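Local coordinates for protein aspartate aminotransferase (Thermotoga maritima, PDB 1O4S) that catalyses the reversible transfer of an amino group from L-aspartate to 2-oxoglutarate, using pyridoxal 5'-phosphate as cofactor, at residues N242-S247 with V255-S260; I210-V215 with T226-V231; D126-F131 with T175-I180; E57-E62 with Q284-K289. All blocks are in the same frame, centred on the assembly; numbering follows the deposited sequence.

Interaction 1. Residues N242-S247 with V255-S260. With PLP (pyridoxal-5'-phosphate), chain M.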
loop_
_atom_site.group_PDB
_atom_site.type_symbol
_atom_site.label_atom_id
_atom_site.label_comp_id
_atom_site.label_asym_id
_atom_site.label_seq_id
_atom_site.Cartn_x
_atom_site.Cartn_y
_atom_site.Cartn_z
ATOM N N ASN B 242 4.370 14.391 4.517
ATOM C CA ASN B 242 5.722 14.201 5.032
ATOM C C ASN B 242 5.889 12.731 5.458
ATOM O O ASN B 242 5.010 11.902 5.225
ATOM C CB ASN B 242 5.986 15.219 6.155
ATOM C CG ASN B 242 7.467 15.638 6.281
ATOM O OD1 ASN B 242 8.374 14.882 5.953
ATOM N ND2 ASN B 242 7.694 16.843 6.806
ATOM N N GLY B 243 7.043 12.392 6.016
ATOM C CA GLY B 243 7.296 11.065 6.542
ATOM C C GLY B 243 8.729 10.929 7.013
ATOM O O GLY B 243 9.431 11.932 7.162
ATOM N N PHE B 244 9.163 9.687 7.213
ATOM C CA PHE B 244 10.419 9.408 7.914
ATOM C C PHE B 244 11.527 8.982 6.995
ATOM O O PHE B 244 12.683 8.826 7.417
ATOM C CB PHE B 244 10.166 8.336 8.988
ATOM C CG PHE B 244 9.244 8.801 10.038
ATOM C CD1 PHE B 244 7.864 8.754 9.825
ATOM C CD2 PHE B 244 9.737 9.390 11.204
ATOM C CE1 PHE B 244 6.983 9.220 10.781
ATOM C CE2 PHE B 244 8.864 9.880 12.174
ATOM C CZ PHE B 244 7.486 9.799 11.963
ATOM N N SER B 245 11.181 8.795 5.734
ATOM C CA SER B 245 12.092 8.172 4.781
ATOM C C SER B 245 13.381 8.966 4.639
ATOM O O SER B 245 14.454 8.411 4.697
ATOM C CB SER B 245 11.428 8.047 3.419
ATOM O OG SER B 245 10.599 6.904 3.352
ATOM N N LYS B 246 13.261 10.263 4.424
ATOM C CA LYS B 246 14.431 11.086 4.134
ATOM C C LYS B 246 15.019 11.662 5.390
ATOM O O LYS B 246 16.225 11.603 5.594
ATOM C CB LYS B 246 14.080 12.187 3.083
ATOM C CG LYS B 246 13.340 11.639 1.790
ATOM C CD LYS B 246 14.106 10.520 1.098
ATOM C CE LYS B 246 13.353 9.795 -0.063
ATOM N NZ LYS B 246 12.274 10.601 -0.617
ATOM N N SER B 247 14.158 12.197 6.257
ATOM C CA SER B 247 14.590 12.838 7.477
ATOM C C SER B 247 15.347 11.898 8.403
ATOM O O SER B 247 16.216 12.358 9.123
ATOM C CB SER B 247 13.391 13.475 8.211
ATOM O OG SER B 247 12.482 12.477 8.660
ATOM N N VAL B 255 7.022 4.468 6.079
ATOM C CA VAL B 255 6.158 5.207 6.987
ATOM C C VAL B 255 6.157 6.677 6.602
ATOM O O VAL B 255 7.190 7.349 6.637
ATOM C CB VAL B 255 6.630 5.179 8.435
ATOM C CG1 VAL B 255 5.538 5.759 9.360
ATOM C CG2 VAL B 255 7.042 3.827 8.828
ATOM N N GLY B 256 4.982 7.163 6.233
ATOM C CA GLY B 256 4.777 8.556 5.971
ATOM C C GLY B 256 3.406 8.890 6.501
ATOM O O GLY B 256 2.751 8.043 7.140
ATOM N N TYR B 257 2.962 10.113 6.215
ATOM C CA TYR B 257 1.684 10.555 6.693
ATOM C C TYR B 257 1.149 11.737 5.926
ATOM O O TYR B 257 1.874 12.434 5.201
ATOM C CB TYR B 257 1.765 10.891 8.192
ATOM C CG TYR B 257 2.824 11.909 8.527
ATOM C CD1 TYR B 257 2.580 13.280 8.389
ATOM C CD2 TYR B 257 4.061 11.510 8.958
ATOM C CE1 TYR B 257 3.540 14.215 8.679
ATOM C CE2 TYR B 257 5.056 12.444 9.233
ATOM C CZ TYR B 257 4.784 13.793 9.106
ATOM O OH TYR B 257 5.756 14.709 9.421
ATOM N N LEU B 258 -0.157 11.940 6.105
ATOM C CA LEU B 258 -0.885 13.056 5.538
ATOM C C LEU B 258 -1.571 13.739 6.686
ATOM O O LEU B 258 -2.084 13.079 7.590
ATOM C CB LEU B 258 -1.901 12.517 4.537
ATOM C CG LEU B 258 -2.931 13.448 3.906
ATOM C CD1 LEU B 258 -3.232 13.011 2.502
ATOM C CD2 LEU B 258 -4.235 13.515 4.749
ATOM N N ILE B 259 -1.544 15.066 6.656
ATOM C CA ILE B 259 -2.325 15.910 7.537
ATOM C C ILE B 259 -3.186 16.848 6.679
ATOM O O ILE B 259 -2.682 17.517 5.792
ATOM C CB ILE B 259 -1.405 16.759 8.465
ATOM C CG1 ILE B 259 -0.285 15.903 9.077
ATOM C CG2 ILE B 259 -2.261 17.444 9.561
ATOM C CD1 ILE B 259 0.561 16.598 10.201
ATOM N N SER B 260 -4.474 16.907 6.965
ATOM C CA SER B 260 -5.377 17.846 6.311
ATOM C C SER B 260 -6.541 18.168 7.260
ATOM O O SER B 260 -6.407 18.009 8.445
ATOM C CB SER B 260 -5.870 17.247 4.962
ATOM O OG SER B 260 -6.511 18.215 4.139
HETATM N N1 PLP M . 8.385 12.804 -2.789
HETATM C C2 PLP M . 9.649 12.942 -3.328
HETATM C C2A PLP M . 9.818 14.066 -4.307
HETATM C C3 PLP M . 10.683 12.052 -2.995
HETATM O O3 PLP M . 11.800 12.197 -3.476
HETATM C C4 PLP M . 10.457 11.035 -2.053
HETATM C C4A PLP M . 11.602 10.073 -1.666
HETATM C C5 PLP M . 9.151 10.950 -1.513
HETATM C C6 PLP M . 8.143 11.832 -1.898
HETATM C C5A PLP M . 8.679 9.940 -0.489
HETATM O O4P PLP M . 9.010 8.562 -0.512
HETATM P P PLP M . 8.552 7.559 0.649
HETATM O O1P PLP M . 9.751 6.691 0.748
HETATM O O2P PLP M . 8.227 8.312 1.872
HETATM O O3P PLP M . 7.416 6.901 -0.031
HETATM O O HOH W 1 9.691 5.381 5.375
HETATM O O HOH W 2 8.434 8.819 4.366
#
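N242 and Y257 form a hydrogen-bonded antiparallel pair in the seven-stranded sheet of a fold-type I PLP enzyme, where strand 256-259 alone runs against all the others. N242 N donates to Y257 O, and Y257 N returns a bond to N242 O at 2.9 Å. Y257 CG sits between its backbone N and carbonyl carbon (chi1 56°), which brings the ring alongside the N242 side chain, with N242 O over the centre of one face. The side-chain amide of N242 is held at both ends: OD1 accepts from G243 N at 2.8 Å, and ND2 bonds to Y240 OH and weakly to D217 OD1. G243 CA and G256 CA approach to 3.6 Å; a CB on G243 would clash with G256 CA and V255 O. Beyond this pair F244 N donates almost straight to V255 O (3.1 Å, 165° at the hydrogen), while the same carbonyl oxygen lies in plane at the edge of the F244 ring. V255 O has a second donor in a water that also accepts from S245 N and donates to PLP O2P at 2.6 Å. Another water accepts from V255 N and donates to S245 OG. That hydroxyl gives its own proton to PLP O1P at 2.7 Å, so the turn after the strand grips the phosphate directly and through water. Next to it K246 NZ is covalently bonded to PLP C4A at 1.4 Å.

Interaction 2. Residues I210-V215 with T226-V231; sequences IISDEV and TSILDV. With PLP (pyridoxal-5'-phosphate), chain M.
S227 meets the carboxylate of E214 hydroxyl first: its OG donates to E214 OE1 in a bond modelled very short, at 2.5 Å. The same OG, anti to its backbone N (chi1 170°), accepts from L229 N and so N-caps the short, weakly bonded helix 228-231. S227 N in turn donates to D230 OD1 at 2.9 Å, which completes a capping box. I228 N donates to E214 OE2 at 2.9 Å, on the syn side and 25° out of the carboxylate plane. OE2 also takes S212 OG on its anti lone pair, at 2.7 Å, so three donors fix the rotation of this buried carboxylate. An alanine at E214 would probably leave I228 N and the S212 and S227 hydroxyls without their acceptor, and the helix start less firmly tied to the strand. The I228 side chain points to the strand, CG2 against S212 CB (3.7 Å) and CG1 against I210 CG2. Next to E214, D213 OD2 lies 2.6 Å from PLP N1. The contact belongs to the beta-alpha-beta unit of strand 209-213, helix 228-231 and strand 238-243; I228 also packs on I238 and on V200 of helix 193-206, and L229 on I91 and Y95 of helix 81-95.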
loop_
_atom_site.group_PDB
_atom_site.type_symbol
_atom_site.label_atom_id
_atom_site.label_comp_id
_atom_site.label_asym_id
_atom_site.label_seq_id
_atom_site.Cartn_x
_atom_site.Cartn_y
_atom_site.Cartn_z
ATOM N N ILE B 210 -4.237 22.704 -2.033
ATOM C CA ILE B 210 -2.793 22.714 -2.194
ATOM C C ILE B 210 -2.291 21.446 -1.535
ATOM O O ILE B 210 -2.504 21.249 -0.347
ATOM C CB ILE B 210 -2.137 23.944 -1.541
ATOM C CG1 ILE B 210 -2.597 25.233 -2.240
ATOM C CG2 ILE B 210 -0.595 23.805 -1.600
ATOM C CD1 ILE B 210 -2.100 26.469 -1.565
ATOM N N ILE B 211 -1.655 20.596 -2.333
ATOM C CA ILE B 211 -1.011 19.382 -1.860
ATOM C C ILE B 211 0.480 19.658 -1.799
ATOM O O ILE B 211 1.105 19.947 -2.814
ATOM C CB ILE B 211 -1.295 18.214 -2.794
ATOM C CG1 ILE B 211 -2.814 17.979 -2.933
ATOM C CG2 ILE B 211 -0.582 16.978 -2.281
ATOM C CD1 ILE B 211 -3.186 17.000 -4.031
ATOM N N SER B 212 1.051 19.563 -0.600
ATOM C CA SER B 212 2.441 19.934 -0.369
ATOM C C SER B 212 3.268 18.773 0.138
ATOM O O SER B 212 3.048 18.292 1.240
ATOM C CB SER B 212 2.545 21.092 0.621
ATOM O OG SER B 212 3.859 21.590 0.576
ATOM N N ASP B 213 4.209 18.347 -0.693
ATOM C CA ASP B 213 5.094 17.232 -0.422
ATOM C C ASP B 213 6.387 17.791 0.139
ATOM O O ASP B 213 7.285 18.203 -0.616
ATOM C CB ASP B 213 5.356 16.486 -1.727
ATOM C CG ASP B 213 6.270 15.278 -1.560
ATOM O OD1 ASP B 213 6.820 15.059 -0.439
ATOM O OD2 ASP B 213 6.500 14.511 -2.538
ATOM N N GLU B 214 6.501 17.737 1.463
ATOM C CA GLU B 214 7.598 18.346 2.193
ATOM C C GLU B 214 8.548 17.321 2.835
ATOM O O GLU B 214 9.113 17.549 3.892
ATOM C CB GLU B 214 7.000 19.353 3.205
ATOM C CG GLU B 214 6.509 20.638 2.505
ATOM C CD GLU B 214 5.911 21.719 3.415
ATOM O OE1 GLU B 214 6.389 21.945 4.574
ATOM O OE2 GLU B 214 4.951 22.396 2.941
ATOM N N VAL B 215 8.736 16.190 2.174
ATOM C CA VAL B 215 9.505 15.091 2.753
ATOM C C VAL B 215 10.982 15.415 2.990
ATOM O O VAL B 215 11.640 14.743 3.793
ATOM C CB VAL B 215 9.480 13.795 1.928
ATOM C CG1 VAL B 215 8.213 13.095 2.129
ATOM C CG2 VAL B 215 9.779 14.044 0.450
ATOM N N THR B 226 10.467 27.751 3.547
ATOM C CA THR B 226 9.108 28.074 3.948
ATOM C C THR B 226 8.221 26.863 3.658
ATOM O O THR B 226 8.188 26.366 2.523
ATOM C CB THR B 226 8.597 29.266 3.130
ATOM O OG1 THR B 226 9.489 30.391 3.267
ATOM C CG2 THR B 226 7.277 29.748 3.669
ATOM N N SER B 227 7.499 26.417 4.677
ATOM C CA SER B 227 6.522 25.343 4.551
ATOM C C SER B 227 5.204 25.974 4.170
ATOM O O SER B 227 4.952 27.125 4.525
ATOM C CB SER B 227 6.360 24.631 5.890
ATOM O OG SER B 227 5.275 23.752 5.890
ATOM N N ILE B 228 4.358 25.229 3.471
ATOM C CA ILE B 228 2.990 25.683 3.262
ATOM C C ILE B 228 2.312 25.947 4.615
ATOM O O ILE B 228 1.416 26.780 4.708
ATOM C CB ILE B 228 2.157 24.679 2.414
ATOM C CG1 ILE B 228 0.955 25.397 1.741
ATOM C CG2 ILE B 228 1.672 23.481 3.272
ATOM C CD1 ILE B 228 1.350 26.497 0.745
ATOM N N LEU B 229 2.731 25.225 5.645
ATOM C CA LEU B 229 2.225 25.449 7.005
ATOM C C LEU B 229 2.767 26.737 7.703
ATOM O O LEU B 229 2.239 27.138 8.744
ATOM C CB LEU B 229 2.498 24.223 7.865
ATOM C CG LEU B 229 1.920 22.900 7.323
ATOM C CD1 LEU B 229 2.116 21.812 8.366
ATOM C CD2 LEU B 229 0.460 22.978 6.938
ATOM N N ASP B 230 3.808 27.353 7.135
ATOM C CA ASP B 230 4.247 28.714 7.518
ATOM C C ASP B 230 3.323 29.843 7.019
ATOM O O ASP B 230 3.226 30.899 7.649
ATOM C CB ASP B 230 5.673 28.977 7.005
ATOM C CG ASP B 230 6.762 28.261 7.843
ATOM O OD1 ASP B 230 7.736 27.762 7.246
ATOM O OD2 ASP B 230 6.729 28.176 9.088
ATOM N N VAL B 231 2.654 29.607 5.890
ATOM C CA VAL B 231 1.829 30.624 5.218
ATOM C C VAL B 231 0.313 30.329 5.200
ATOM O O VAL B 231 -0.474 31.113 4.680
ATOM C CB VAL B 231 2.320 30.857 3.770
ATOM C CG1 VAL B 231 3.748 31.418 3.780
ATOM C CG2 VAL B 231 2.251 29.582 2.937
HETATM N N1 PLP M . 8.385 12.804 -2.789
HETATM C C2 PLP M . 9.649 12.942 -3.328
HETATM C C2A PLP M . 9.818 14.066 -4.307
HETATM C C3 PLP M . 10.683 12.052 -2.995
HETATM O O3 PLP M . 11.800 12.197 -3.476
HETATM C C4 PLP M . 10.457 11.035 -2.053
HETATM C C4A PLP M . 11.602 10.073 -1.666
HETATM C C5 PLP M . 9.151 10.950 -1.513
HETATM C C6 PLP M . 8.143 11.832 -1.898
HETATM C C5A PLP M . 8.679 9.940 -0.489
HETATM O O4P PLP M . 9.010 8.562 -0.512
HETATM P P PLP M . 8.552 7.559 0.649
HETATM O O1P PLP M . 9.751 6.691 0.748
HETATM O O2P PLP M . 8.227 8.312 1.872
HETATM O O3P PLP M . 7.416 6.901 -0.031
#

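Interaction 3. Residues D126-F131 with T175-I180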
loop_
_atom_site.group_PDB
_atom_site.type_symbol
_atom_site.label_atom_id
_atom_site.label_comp_id
_atom_site.label_asym_id
_atom_site.label_seq_id
_atom_site.Cartn_x
_atom_site.Cartn_y
_atom_site.Cartn_z
ATOM N N ASP B 126 -10.698 15.454 -13.374
ATOM C CA ASP B 126 -10.206 16.578 -12.580
ATOM C C ASP B 126 -8.741 16.794 -12.885
ATOM O O ASP B 126 -8.003 15.841 -13.119
ATOM C CB ASP B 126 -10.369 16.346 -11.080
ATOM C CG ASP B 126 -11.789 16.573 -10.573
ATOM O OD1 ASP B 126 -12.653 17.056 -11.328
ATOM O OD2 ASP B 126 -12.120 16.337 -9.396
ATOM N N GLU B 127 -8.318 18.050 -12.867
ATOM C CA GLU B 127 -6.954 18.435 -13.216
ATOM C C GLU B 127 -6.085 18.797 -11.991
ATOM O O GLU B 127 -6.535 19.445 -11.036
ATOM C CB GLU B 127 -6.990 19.611 -14.197
ATOM C CG GLU B 127 -5.691 20.407 -14.295
ATOM C CD GLU B 127 -5.803 21.563 -15.271
ATOM O OE1 GLU B 127 -5.789 22.749 -14.832
ATOM O OE2 GLU B 127 -5.927 21.268 -16.476
ATOM N N VAL B 128 -4.834 18.358 -12.037
ATOM C CA VAL B 128 -3.831 18.757 -11.066
ATOM C C VAL B 128 -2.732 19.479 -11.823
ATOM O O VAL B 128 -2.205 18.942 -12.799
ATOM C CB VAL B 128 -3.209 17.550 -10.303
ATOM C CG1 VAL B 128 -2.217 18.029 -9.262
ATOM C CG2 VAL B 128 -4.293 16.694 -9.633
ATOM N N ILE B 129 -2.391 20.684 -11.358
ATOM C CA ILE B 129 -1.217 21.390 -11.860
ATOM C C ILE B 129 0.030 20.873 -11.151
ATOM O O ILE B 129 0.063 20.808 -9.917
ATOM C CB ILE B 129 -1.398 22.909 -11.666
ATOM C CG1 ILE B 129 -2.435 23.415 -12.673
ATOM C CG2 ILE B 129 -0.058 23.665 -11.835
ATOM C CD1 ILE B 129 -3.029 24.724 -12.320
ATOM N N VAL B 130 1.050 20.479 -11.918
ATOM C CA VAL B 130 2.354 20.123 -11.353
ATOM C C VAL B 130 3.430 20.996 -12.001
ATOM O O VAL B 130 3.200 21.604 -13.038
ATOM C CB VAL B 130 2.687 18.622 -11.518
ATOM C CG1 VAL B 130 1.498 17.765 -11.082
ATOM C CG2 VAL B 130 3.062 18.303 -12.933
ATOM N N PHE B 131 4.588 21.064 -11.362
ATOM C CA PHE B 131 5.676 21.912 -11.779
ATOM C C PHE B 131 6.863 21.050 -12.146
ATOM O O PHE B 131 7.324 20.256 -11.333
ATOM C CB PHE B 131 6.036 22.899 -10.653
ATOM C CG PHE B 131 4.909 23.820 -10.276
ATOM C CD1 PHE B 131 4.161 23.594 -9.129
ATOM C CD2 PHE B 131 4.548 24.880 -11.118
ATOM C CE1 PHE B 131 3.091 24.427 -8.780
ATOM C CE2 PHE B 131 3.470 25.723 -10.783
ATOM C CZ PHE B 131 2.740 25.490 -9.603
ATOM N N THR B 175 -9.719 22.247 -12.534
ATOM C CA THR B 175 -8.525 22.294 -11.659
ATOM C C THR B 175 -8.875 22.107 -10.183
ATOM O O THR B 175 -9.376 23.027 -9.511
ATOM C CB THR B 175 -7.734 23.597 -11.779
ATOM O OG1 THR B 175 -7.296 23.802 -13.123
ATOM C CG2 THR B 175 -6.408 23.474 -10.947
ATOM N N LYS B 176 -8.582 20.913 -9.682
ATOM C CA LYS B 176 -8.911 20.531 -8.322
ATOM C C LYS B 176 -7.741 20.729 -7.340
ATOM O O LYS B 176 -7.963 20.876 -6.155
ATOM C CB LYS B 176 -9.378 19.050 -8.317
ATOM C CG LYS B 176 -10.018 18.579 -6.997
ATOM C CD LYS B 176 -11.496 19.032 -6.875
ATOM C CE LYS B 176 -12.022 18.892 -5.405
ATOM N NZ LYS B 176 -12.427 17.484 -4.966
ATOM N N ALA B 177 -6.505 20.676 -7.819
ATOM C CA ALA B 177 -5.359 20.787 -6.932
ATOM C C ALA B 177 -4.118 21.313 -7.618
ATOM O O ALA B 177 -3.950 21.179 -8.838
ATOM C CB ALA B 177 -5.047 19.414 -6.257
ATOM N N VAL B 178 -3.268 21.950 -6.815
ATOM C CA VAL B 178 -1.955 22.319 -7.238
ATOM C C VAL B 178 -0.982 21.605 -6.296
ATOM O O VAL B 178 -1.057 21.722 -5.063
ATOM C CB VAL B 178 -1.752 23.827 -7.202
ATOM C CG1 VAL B 178 -0.262 24.198 -7.512
ATOM C CG2 VAL B 178 -2.718 24.529 -8.166
ATOM N N LEU B 179 -0.066 20.864 -6.909
ATOM C CA LEU B 179 0.924 20.068 -6.219
ATOM C C LEU B 179 2.260 20.809 -6.135
ATOM O O LEU B 179 2.855 21.146 -7.159
ATOM C CB LEU B 179 1.138 18.768 -6.986
ATOM C CG LEU B 179 2.199 17.837 -6.408
ATOM C CD1 LEU B 179 1.812 17.386 -5.011
ATOM C CD2 LEU B 179 2.397 16.649 -7.355
ATOM N N ILE B 180 2.757 20.998 -4.921
ATOM C CA ILE B 180 4.086 21.567 -4.722
ATOM C C ILE B 180 4.993 20.603 -3.955
ATOM O O ILE B 180 4.562 19.867 -3.103
ATOM C CB ILE B 180 4.024 22.964 -4.016
ATOM C CG1 ILE B 180 3.295 22.872 -2.680
ATOM C CG2 ILE B 180 3.389 24.039 -4.969
ATOM C CD1 ILE B 180 3.367 24.130 -1.834
HETATM O O HOH W 3 4.564 19.761 -8.821
#
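E127 and T175 cross obliquely at the start of two parallel strands. The glutamate chain runs out extended, CG anti to the backbone N (chi1 161°), and its OE1 accepts from T175 OG1 at 2.5 Å. The hydroxyl comes from above the carboxylate plane, 41° out of it, and also bonds to V172 N. An alanine at E127 would probably leave the T175 hydroxyl without its acceptor and open a gap beside it. On the same face I129 and V178 lie side by side, pointing the same way, with I129 CD1 reaching back to T175 CG2 (3.9 Å). The opposite face carries V128 and A177, and V128 CG1 slants across to L179 CB at 4.1 Å. F131 turns the edge of its ring to L179 O, CD1 lying 3.4 Å from that oxygen, while CE1 touches V178 CG1 (3.6 Å). Between the strands E127 O takes K176 N at 2.9 Å and, weakly, A177 N; the shared acceptor marks the beta bulge, after which I129 N bonds to A177 O and L179 N to I129 O. Further on, a water joins F131 N to L179 O. D126 OD2 touches K176 CD, the two side chains crossing at a slant, although D126 OD2 bonds to D123 N and K176 NZ to L121 O. The pair is part of the parallel portion of the central sheet, flanked by strand 148-153 beside 127-132 and strand 209-213 beside 175-180; F195 and L199 of helix 193-206 cover F131 and V178.

Interaction 4. Residues E57-E62 with Q284-K289; sequences EPVVEE and QYAALK
K289 and E62 cross at about a right angle, and they lose the most surface to the contact. K289 leaves its helix with CG anti to the backbone N (chi1 176°), which sets CG 3.5 Å from P58 O, while CB lies 3.8 Å from E62 CG; bends at chi2 and chi3 then bring CE to 4.2 Å from E62 CB. E62 CG, anti to its backbone N, lies 3.7 Å from Y285 O; the bend beyond it at chi2 turns the carboxylate. Their charged ends stay apart, E62 OE1 being 4.8 Å from K289 NZ; each has a long, weak ion pair elsewhere, E62 OE2 with R65 and K289 NZ with E292. A water instead ties the helices together, donating to E62 OE2 at 2.6 Å and to Y285 O, and lying at the edge of the Y285 ring, in its plane. This is a helix-helix packing contact between 57-68 and 281-290, whose short segments run roughly antiparallel at 141° with axes 8.4 Å apart at closest approach. V59, third in buried surface, marks the nearest point of the backbones, facing A286. Its CG1 presses on A286 CB at 3.5 Å, tighter than usual for two carbons, and touches A286 O as well. V59 also packs on M250 and A286 on W253, while Y285 stacks on F66.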
loop_
_atom_site.group_PDB
_atom_site.type_symbol
_atom_site.label_atom_id
_atom_site.label_comp_id
_atom_site.label_asym_id
_atom_site.label_seq_id
_atom_site.Cartn_x
_atom_site.Cartn_y
_atom_site.Cartn_z
ATOM N N GLU B 57 19.973 4.042 15.455
ATOM C CA GLU B 57 20.004 2.909 16.338
ATOM C C GLU B 57 18.874 2.928 17.380
ATOM O O GLU B 57 18.357 1.903 17.708
ATOM C CB GLU B 57 21.377 2.766 16.992
ATOM C CG GLU B 57 21.619 1.388 17.638
ATOM C CD GLU B 57 21.559 0.221 16.627
ATOM O OE1 GLU B 57 21.535 -0.965 17.061
ATOM O OE2 GLU B 57 21.531 0.474 15.379
ATOM N N PRO B 58 18.475 4.070 17.925
ATOM C CA PRO B 58 17.370 4.033 18.890
ATOM C C PRO B 58 16.079 3.514 18.285
ATOM O O PRO B 58 15.278 2.912 19.009
ATOM C CB PRO B 58 17.261 5.486 19.369
ATOM C CG PRO B 58 18.636 6.027 19.126
ATOM C CD PRO B 58 19.055 5.418 17.805
ATOM N N VAL B 59 15.892 3.759 16.992
ATOM C CA VAL B 59 14.736 3.285 16.263
ATOM C C VAL B 59 14.832 1.764 16.086
ATOM O O VAL B 59 13.872 1.076 16.341
ATOM C CB VAL B 59 14.590 3.969 14.881
ATOM C CG1 VAL B 59 13.361 3.403 14.098
ATOM C CG2 VAL B 59 14.481 5.476 15.044
ATOM N N VAL B 60 15.989 1.266 15.658
ATOM C CA VAL B 60 16.238 -0.175 15.612
ATOM C C VAL B 60 15.943 -0.836 16.963
ATOM O O VAL B 60 15.225 -1.847 17.039
ATOM C CB VAL B 60 17.680 -0.468 15.217
ATOM C CG1 VAL B 60 18.006 -1.946 15.368
ATOM C CG2 VAL B 60 17.981 0.022 13.787
ATOM N N GLU B 61 16.474 -0.268 18.039
ATOM C CA GLU B 61 16.313 -0.849 19.379
ATOM C C GLU B 61 14.852 -0.944 19.807
ATOM O O GLU B 61 14.444 -1.982 20.324
ATOM C CB GLU B 61 17.134 -0.092 20.462
ATOM C CG GLU B 61 18.638 -0.246 20.240
ATOM C CD GLU B 61 19.544 0.559 21.222
ATOM O OE1 GLU B 61 19.054 1.514 21.926
ATOM O OE2 GLU B 61 20.765 0.222 21.270
ATOM N N GLU B 62 14.092 0.133 19.620
ATOM C CA GLU B 62 12.643 0.101 19.868
ATOM C C GLU B 62 11.880 -0.933 19.022
ATOM O O GLU B 62 10.983 -1.617 19.518
ATOM C CB GLU B 62 12.060 1.478 19.638
ATOM C CG GLU B 62 10.555 1.580 19.705
ATOM C CD GLU B 62 9.976 1.284 21.067
ATOM O OE1 GLU B 62 10.745 1.255 22.085
ATOM O OE2 GLU B 62 8.725 1.083 21.098
ATOM N N GLN B 284 5.273 1.240 12.655
ATOM C CA GLN B 284 4.576 2.254 13.425
ATOM C C GLN B 284 5.311 2.529 14.699
ATOM O O GLN B 284 5.519 3.696 15.021
ATOM C CB GLN B 284 3.142 1.883 13.676
ATOM C CG GLN B 284 2.352 1.771 12.411
ATOM C CD GLN B 284 0.858 1.684 12.633
ATOM O OE1 GLN B 284 0.275 2.580 13.201
ATOM N NE2 GLN B 284 0.244 0.638 12.136
ATOM N N TYR B 285 5.727 1.494 15.412
ATOM C CA TYR B 285 6.495 1.713 16.628
ATOM C C TYR B 285 7.866 2.295 16.377
ATOM O O TYR B 285 8.337 3.145 17.158
ATOM C CB TYR B 285 6.533 0.464 17.517
ATOM C CG TYR B 285 5.173 0.298 18.183
ATOM C CD1 TYR B 285 4.231 -0.585 17.684
ATOM C CD2 TYR B 285 4.814 1.084 19.274
ATOM C CE1 TYR B 285 2.991 -0.718 18.257
ATOM C CE2 TYR B 285 3.568 0.955 19.858
ATOM C CZ TYR B 285 2.670 0.038 19.334
ATOM O OH TYR B 285 1.448 -0.110 19.885
ATOM N N ALA B 286 8.485 1.902 15.272
ATOM C CA ALA B 286 9.764 2.486 14.886
ATOM C C ALA B 286 9.608 4.025 14.656
ATOM O O ALA B 286 10.400 4.810 15.139
ATOM C CB ALA B 286 10.293 1.798 13.651
ATOM N N ALA B 287 8.567 4.423 13.933
ATOM C CA ALA B 287 8.298 5.821 13.639
ATOM C C ALA B 287 7.969 6.649 14.887
ATOM O O ALA B 287 8.393 7.781 15.037
ATOM C CB ALA B 287 7.175 5.926 12.574
ATOM N N LEU B 288 7.257 6.052 15.818
ATOM C CA LEU B 288 6.908 6.732 17.046
ATOM C C LEU B 288 8.207 7.102 17.793
ATOM O O LEU B 288 8.358 8.229 18.253
ATOM C CB LEU B 288 5.943 5.856 17.860
ATOM C CG LEU B 288 5.467 6.320 19.227
ATOM C CD1 LEU B 288 4.686 7.635 19.126
ATOM C CD2 LEU B 288 4.602 5.228 19.826
ATOM N N LYS B 289 9.175 6.193 17.837
ATOM C CA LYS B 289 10.476 6.484 18.429
ATOM C C LYS B 289 11.262 7.485 17.586
ATOM O O LYS B 289 11.998 8.325 18.106
ATOM C CB LYS B 289 11.273 5.179 18.589
ATOM C CG LYS B 289 12.727 5.315 19.120
ATOM C CD LYS B 289 12.838 5.971 20.519
ATOM C CE LYS B 289 12.177 5.154 21.640
ATOM N NZ LYS B 289 12.419 5.699 23.047
HETATM O O HOH W 4 7.682 3.131 19.974
#

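How the interactions relate
Interactions 1, 2 and 3 lie along one sheet, with strands 238-243, 209-213 and 175-180 side by side. Interactions 1 and 2 both reach PLP from centres 12 Å apart: 242-247 supplies the lysine nitrogen bonded to C4A and a hydroxyl to the phosphate, 210-215 the residue beside the ring nitrogen. They touch where N242 OD1 lies 3.4 Å from V215 CA. Interaction 3 continues the sheet, I180 O lying 2.9 Å from D213 N, a probable hydrogen bond; the L179 side chain is about 8 Å from PLP. Interaction 4 lies away from the pocket but meets interaction 1 where V255 CG1 packs on A287 CB (3.6 Å); along the chain its loop encloses the other three.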